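Local coordinates for periplasmic binding protein (Thermotoga lettingae TMO, PDB 4RY8) that binds 5-methylthioribose in the cleft between its two lobes and probably delivers it to a sugar transporter as the periplasmic solute-binding component, at residues P283-L291 / L302-G310. Sequence-based numbering, arbitrary orientation.
Sequences PQLITRQFL and LVKALPALG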
loop_
_atom_site.group_PDB
_atom_site.type_symbol
_atom_site.label_atom_id
_atom_site.label_comp_id
_atom_site.label_asym_id
_atom_site.label_seq_id
_atom_site.Cartn_x
_atom_site.Cartn_y
_atom_site.Cartn_z
ATOM N N PRO C 283 7.453 2.895 5.681
ATOM C CA PRO C 283 6.757 3.053 6.954
ATOM C C PRO C 283 6.285 1.764 7.514
ATOM O O PRO C 283 6.070 0.820 6.758
ATOM C CB PRO C 283 5.487 3.820 6.563
ATOM C CG PRO C 283 5.209 3.256 5.208
ATOM C CD PRO C 283 6.532 3.066 4.531
ATOM N N GLN C 284 6.034 1.734 8.813
ATOM C CA GLN C 284 5.748 0.470 9.492
ATOM C C GLN C 284 4.538 0.584 10.359
ATOM O O GLN C 284 4.434 1.534 11.122
ATOM C CB GLN C 284 6.883 0.067 10.452
ATOM C CG GLN C 284 8.295 0.152 9.902
ATOM C CD GLN C 284 8.556 -0.800 8.760
ATOM O OE1 GLN C 284 8.030 -1.912 8.726
ATOM N NE2 GLN C 284 9.386 -0.354 7.798
ATOM N N LEU C 285 3.702 -0.453 10.328
ATOM C CA LEU C 285 2.631 -0.667 11.301
ATOM C C LEU C 285 3.174 -1.010 12.692
ATOM O O LEU C 285 4.002 -1.934 12.881
ATOM C CB LEU C 285 1.655 -1.758 10.807
ATOM C CG LEU C 285 0.410 -2.106 11.663
ATOM C CD1 LEU C 285 -0.570 -0.941 11.800
ATOM C CD2 LEU C 285 -0.302 -3.315 11.064
ATOM N N ILE C 286 2.711 -0.253 13.673
ATOM C CA ILE C 286 3.156 -0.397 15.053
ATOM C C ILE C 286 1.914 -0.441 15.924
ATOM O O ILE C 286 1.287 0.574 16.134
ATOM C CB ILE C 286 4.060 0.793 15.474
ATOM C CG1 ILE C 286 5.317 0.836 14.578
ATOM C CG2 ILE C 286 4.446 0.615 16.949
ATOM C CD1 ILE C 286 5.977 2.176 14.452
ATOM N N THR C 287 1.556 -1.611 16.440
ATOM C CA THR C 287 0.355 -1.728 17.271
ATOM C C THR C 287 0.668 -1.572 18.773
ATOM O O THR C 287 1.788 -1.825 19.219
ATOM C CB THR C 287 -0.383 -3.058 17.008
ATOM O OG1 THR C 287 0.346 -4.133 17.600
ATOM C CG2 THR C 287 -0.545 -3.344 15.520
ATOM N N ARG C 288 -0.333 -1.110 19.528
ATOM C CA ARG C 288 -0.212 -1.009 20.980
ATOM C C ARG C 288 0.146 -2.376 21.571
ATOM O O ARG C 288 0.942 -2.469 22.506
ATOM C CB ARG C 288 -1.522 -0.503 21.592
ATOM C CG ARG C 288 -1.554 -0.628 23.092
ATOM C CD ARG C 288 -2.748 0.018 23.758
ATOM N NE ARG C 288 -2.460 0.169 25.180
ATOM C CZ ARG C 288 -2.429 -0.826 26.059
ATOM N NH1 ARG C 288 -2.690 -2.074 25.698
ATOM N NH2 ARG C 288 -2.143 -0.567 27.315
ATOM N N GLN C 289 -0.464 -3.412 21.007
ATOM C CA GLN C 289 -0.241 -4.806 21.388
ATOM C C GLN C 289 1.209 -5.238 21.242
ATOM O O GLN C 289 1.765 -5.930 22.126
ATOM C CB GLN C 289 -1.122 -5.718 20.519
ATOM C CG GLN C 289 -1.600 -6.987 21.210
ATOM C CD GLN C 289 -3.007 -6.842 21.772
ATOM O OE1 GLN C 289 -3.941 -6.477 21.052
ATOM N NE2 GLN C 289 -3.164 -7.128 23.059
ATOM N N PHE C 290 1.799 -4.902 20.102
ATOM C CA PHE C 290 3.225 -5.171 19.849
ATOM C C PHE C 290 4.129 -4.393 20.833
ATOM O O PHE C 290 5.156 -4.923 21.297
ATOM C CB PHE C 290 3.586 -4.861 18.368
ATOM C CG PHE C 290 5.053 -4.963 18.066
ATOM C CD1 PHE C 290 5.673 -6.215 17.933
ATOM C CD2 PHE C 290 5.836 -3.816 17.965
ATOM C CE1 PHE C 290 7.036 -6.305 17.684
ATOM C CE2 PHE C 290 7.201 -3.911 17.724
ATOM C CZ PHE C 290 7.802 -5.159 17.585
ATOM N N LEU C 291 3.761 -3.151 21.177
ATOM C CA LEU C 291 4.589 -2.365 22.121
ATOM C C LEU C 291 4.592 -3.031 23.506
ATOM O O LEU C 291 5.665 -3.200 24.125
ATOM C CB LEU C 291 4.131 -0.912 22.251
ATOM C CG LEU C 291 4.155 -0.017 21.004
ATOM C CD1 LEU C 291 3.421 1.284 21.321
ATOM C CD2 LEU C 291 5.592 0.242 20.597
ATOM N N LEU C 302 12.106 0.503 20.203
ATOM C CA LEU C 302 11.220 0.074 19.164
ATOM C C LEU C 302 11.991 -0.336 17.915
ATOM O O LEU C 302 11.613 -1.265 17.215
ATOM C CB LEU C 302 10.239 1.188 18.825
ATOM C CG LEU C 302 9.506 0.879 17.556
ATOM C CD1 LEU C 302 8.633 -0.350 17.585
ATOM C CD2 LEU C 302 8.629 2.095 17.270
ATOM N N VAL C 303 13.029 0.424 17.623
ATOM C CA VAL C 303 13.869 0.225 16.438
ATOM C C VAL C 303 14.597 -1.106 16.577
ATOM O O VAL C 303 14.703 -1.876 15.620
ATOM C CB VAL C 303 14.918 1.361 16.288
ATOM C CG1 VAL C 303 16.021 0.985 15.303
ATOM C CG2 VAL C 303 14.256 2.642 15.810
ATOM N N LYS C 304 15.062 -1.357 17.789
ATOM C CA LYS C 304 15.758 -2.602 18.124
ATOM C C LYS C 304 14.780 -3.774 17.924
ATOM O O LYS C 304 15.087 -4.747 17.235
ATOM C CB LYS C 304 16.222 -2.511 19.568
ATOM C CG LYS C 304 16.811 -3.797 20.141
ATOM C CD LYS C 304 17.028 -3.679 21.645
ATOM C CE LYS C 304 15.716 -3.710 22.427
ATOM N NZ LYS C 304 15.900 -3.254 23.837
ATOM N N ALA C 305 13.587 -3.644 18.503
ATOM C CA ALA C 305 12.544 -4.662 18.401
ATOM C C ALA C 305 11.996 -4.803 16.979
ATOM O O ALA C 305 11.448 -5.849 16.636
ATOM C CB ALA C 305 11.401 -4.320 19.355
ATOM N N LEU C 306 12.097 -3.738 16.183
ATOM C CA LEU C 306 11.566 -3.703 14.813
ATOM C C LEU C 306 12.619 -3.078 13.896
ATOM O O LEU C 306 12.531 -1.892 13.539
ATOM C CB LEU C 306 10.263 -2.900 14.754
ATOM C CG LEU C 306 8.945 -3.597 14.399
ATOM C CD1 LEU C 306 7.845 -2.550 14.267
ATOM C CD2 LEU C 306 9.062 -4.399 13.112
ATOM N N PRO C 307 13.639 -3.871 13.511
ATOM C CA PRO C 307 14.777 -3.289 12.770
ATOM C C PRO C 307 14.421 -2.602 11.435
ATOM O O PRO C 307 15.139 -1.699 11.010
ATOM C CB PRO C 307 15.744 -4.479 12.579
ATOM C CG PRO C 307 14.960 -5.709 12.897
ATOM C CD PRO C 307 13.825 -5.310 13.791
ATOM N N ALA C 308 13.326 -2.987 10.786
ATOM C CA ALA C 308 12.901 -2.282 9.543
ATOM C C ALA C 308 12.740 -0.744 9.697
ATOM O O ALA C 308 12.730 -0.019 8.708
ATOM C CB ALA C 308 11.640 -2.944 9.000
ATOM N N LEU C 309 12.577 -0.259 10.928
ATOM C CA LEU C 309 12.658 1.174 11.236
ATOM C C LEU C 309 14.091 1.721 11.193
ATOM O O LEU C 309 14.255 2.923 11.079
ATOM C CB LEU C 309 12.000 1.472 12.608
ATOM C CG LEU C 309 10.467 1.504 12.747
ATOM C CD1 LEU C 309 9.980 1.541 14.205
ATOM C CD2 LEU C 309 9.879 2.717 11.985
ATOM N N GLY C 310 15.110 0.835 11.278
ATOM C CA GLY C 310 16.554 1.175 11.256
ATOM C C GLY C 310 17.026 2.352 10.415
ATOM O O GLY C 310 16.624 2.513 9.260
#
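Ile286 and Leu302 meet tip to tip, CD1 of the isoleucine 3.9 Å from CD2 of the leucine, in a contact that illustrates how a short helix and the 3-10 turn after it pack on an edge strand and the helix that follows it, largely through apolar side chains. Ile286 CD1 also meets Leu309 CD1, at 4.1 Å. Phe290, with CG anti to the backbone N (chi1 174°), reaches the end of helix 299-305. Leu302 CD1 and Ala305 O lie at the ring edge, near its plane, while Leu306 CG approaches Phe290 CZ obliquely, at 3.7 Å. Thr287 OG1 caps the helix bearing this ring, accepting from Phe290 N at 3.0 Å. Gln284 and Leu309 run past each other in opposite directions, Gln284 CG 3.7 Å from Leu309 CD2; the bend at chi2 (-64°) lays the amide against Ala308 CB, NE2 bonding weakly to Glu282 O. With an alanine in place of Gln284, CG and the amide would be gone, probably opening a gap beside Leu309 and Ala308. Strand 284-287, antiparallel to 247-252, is outermost in one lobe's mixed sheet in this two-lobed binding protein; helix 118-132 touches Leu285 and Thr287, and Ile296 packs against Phe290, Leu291 and Ala305.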